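Acyl carrier protein (Thermotoga maritima, PDB 1VKU) probably carries the growing acyl chain during fatty acid biosynthesis, as a member of the acyl carrier protein family. Local coordinates at residues A[17-22]-A[37-42]. Sequence-based numbering, arbitrary orientation.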
loop_
_atom_site.group_PDB
_atom_site.type_symbol
_atom_site.label_atom_id
_atom_site.label_comp_id
_atom_site.label_asym_id
_atom_site.label_seq_id
_atom_site.Cartn_x
_atom_site.Cartn_y
_atom_site.Cartn_z
ATOM N N LYS A 17 -1.549 8.729 -6.876
ATOM C CA LYS A 17 -2.151 7.594 -7.547
ATOM C C LYS A 17 -2.113 6.320 -6.700
ATOM O O LYS A 17 -3.108 5.620 -6.601
ATOM C CB LYS A 17 -1.517 7.381 -8.921
ATOM C CG LYS A 17 -1.852 8.460 -9.969
ATOM C CD LYS A 17 -1.118 8.167 -11.248
ATOM C CE LYS A 17 -1.394 9.204 -12.287
ATOM N NZ LYS A 17 -0.641 8.849 -13.492
ATOM N N LEU A 18 -0.977 6.032 -6.078
ATOM C CA LEU A 18 -0.876 4.876 -5.188
ATOM C C LEU A 18 -1.667 5.032 -3.896
ATOM O O LEU A 18 -2.202 4.067 -3.391
ATOM C CB LEU A 18 0.577 4.514 -4.902
ATOM C CG LEU A 18 1.318 4.049 -6.161
ATOM C CD1 LEU A 18 2.779 3.961 -5.874
ATOM C CD2 LEU A 18 0.794 2.716 -6.652
ATOM N N ILE A 19 -1.782 6.244 -3.368
ATOM C CA ILE A 19 -2.692 6.426 -2.240
ATOM C C ILE A 19 -4.128 6.160 -2.689
ATOM O O ILE A 19 -4.915 5.540 -1.968
ATOM C CB ILE A 19 -2.503 7.820 -1.593
ATOM C CG1 ILE A 19 -1.148 7.863 -0.899
ATOM C CG2 ILE A 19 -3.590 8.092 -0.588
ATOM C CD1 ILE A 19 -0.642 9.296 -0.564
ATOM N N ALA A 20 -4.477 6.638 -3.881
ATOM C CA ALA A 20 -5.824 6.439 -4.370
ATOM C C ALA A 20 -6.102 4.957 -4.583
ATOM O O ALA A 20 -7.217 4.513 -4.342
ATOM C CB ALA A 20 -6.076 7.239 -5.674
ATOM N N LYS A 21 -5.103 4.208 -5.055
ATOM C CA LYS A 21 -5.237 2.775 -5.233
ATOM C C LYS A 21 -5.392 2.065 -3.871
ATOM O O LYS A 21 -6.270 1.227 -3.695
ATOM C CB LYS A 21 -4.009 2.211 -5.976
ATOM C CG LYS A 21 -4.185 0.795 -6.402
ATOM C CD LYS A 21 -5.199 0.784 -7.511
ATOM C CE LYS A 21 -5.501 -0.586 -7.903
ATOM N NZ LYS A 21 -6.582 -0.522 -8.854
ATOM N N PHE A 22 -4.554 2.439 -2.908
ATOM C CA PHE A 22 -4.707 1.968 -1.546
ATOM C C PHE A 22 -6.158 2.182 -1.051
ATOM O O PHE A 22 -6.775 1.258 -0.568
ATOM C CB PHE A 22 -3.720 2.693 -0.651
ATOM C CG PHE A 22 -3.973 2.539 0.814
ATOM C CD1 PHE A 22 -4.365 1.325 1.360
ATOM C CD2 PHE A 22 -3.785 3.617 1.662
ATOM C CE1 PHE A 22 -4.593 1.196 2.717
ATOM C CE2 PHE A 22 -4.007 3.495 3.028
ATOM C CZ PHE A 22 -4.416 2.291 3.555
ATOM N N VAL A 37 -6.916 9.822 3.262
ATOM C CA VAL A 37 -5.692 9.240 3.761
ATOM C C VAL A 37 -4.496 10.200 3.732
ATOM O O VAL A 37 -4.209 10.809 2.701
ATOM C CB VAL A 37 -5.394 7.954 2.965
ATOM C CG1 VAL A 37 -3.987 7.475 3.175
ATOM C CG2 VAL A 37 -6.394 6.875 3.354
ATOM N N ASP A 38 -3.810 10.320 4.870
ATOM C CA ASP A 38 -2.484 10.913 4.930
ATOM C C ASP A 38 -1.439 9.789 4.965
ATOM O O ASP A 38 -1.548 8.851 5.740
ATOM C CB ASP A 38 -2.382 11.803 6.162
ATOM C CG ASP A 38 -1.060 12.571 6.253
ATOM O OD1 ASP A 38 0.014 12.028 5.954
ATOM O OD2 ASP A 38 -0.988 13.740 6.658
ATOM N N GLU A 39 -0.446 9.878 4.090
ATOM C CA GLU A 39 0.708 8.994 4.077
ATOM C C GLU A 39 1.409 8.768 5.421
ATOM O O GLU A 39 2.056 7.734 5.620
ATOM C CB GLU A 39 1.756 9.608 3.178
ATOM C CG GLU A 39 1.877 8.995 1.812
ATOM C CD GLU A 39 3.077 9.546 1.079
ATOM O OE1 GLU A 39 4.084 9.873 1.744
ATOM O OE2 GLU A 39 3.019 9.677 -0.156
ATOM N N GLU A 40 1.324 9.753 6.307
ATOM C CA GLU A 40 1.988 9.713 7.596
ATOM C C GLU A 40 1.251 8.885 8.629
ATOM O O GLU A 40 1.823 8.581 9.663
ATOM C CB GLU A 40 2.196 11.129 8.152
ATOM C CG GLU A 40 3.240 11.960 7.414
ATOM C CD GLU A 40 4.625 11.313 7.387
ATOM O OE1 GLU A 40 5.097 10.843 8.452
ATOM O OE2 GLU A 40 5.251 11.281 6.296
ATOM N N ASN A 41 -0.010 8.547 8.365
ATOM C CA ASN A 41 -0.781 7.650 9.231
ATOM C C ASN A 41 -0.171 6.258 9.311
ATOM O O ASN A 41 0.235 5.685 8.290
ATOM C CB ASN A 41 -2.213 7.441 8.704
ATOM C CG ASN A 41 -3.022 8.729 8.592
ATOM O OD1 ASN A 41 -3.769 8.933 7.611
ATOM N ND2 ASN A 41 -2.891 9.592 9.582
ATOM N N THR A 42 -0.171 5.679 10.504
ATOM C CA THR A 42 0.207 4.286 10.638
ATOM C C THR A 42 -0.956 3.435 10.185
ATOM O O THR A 42 -2.119 3.846 10.257
ATOM C CB THR A 42 0.569 3.964 12.075
ATOM O OG1 THR A 42 -0.585 4.136 12.902
ATOM C CG2 THR A 42 1.511 5.026 12.624
#
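Glu40 N donates almost straight (169°) to Asp38 OD1 over 2.6 Å, on the anti side and tilted out of the carboxylate plane, an Asx turn that shapes the loop presenting Glu39 to Ile19. Through Val37 and Glu39 this long loop between helices 14-28 and 50-64 packs on helix 14-28, the first of the acyl carrier protein helical bundle. The end methyl CD1 of Ile19 lies against the aliphatic part of Glu39, 3.5 Å from CG, with the two side chains running nearly perpendicular. The Glu39 carboxylate forms a salt bridge through OE2 with Arg15 NE, one turn before Ile19 on the same helix. In Ile19, chi1 of -69° sets CG1 beside the backbone N and leaves the branch methyl CG2 anti to it, where it reaches Val37 CG1 at 3.8 Å. Val37 CG1 in turn sits at the edge of the Phe22 ring, near its plane, 4.0 Å from CE2, and so bridges Ile19 and Phe22. The buried phenyl ring continues inward to Leu56 and Phe60 of helix 50-64 and Val79 of helix 79-92, while Phe43 meets it at a steep interplanar angle. Beyond Val37 the loop folds into a type I turn from Asp38 to Asn41, closed by Asn41 N to Asp38 O. Asn41 reaches back across the turn, its OD1 accepting from Asp38 N at 3.1 Å, with the donor above the amide's carbonyl plane.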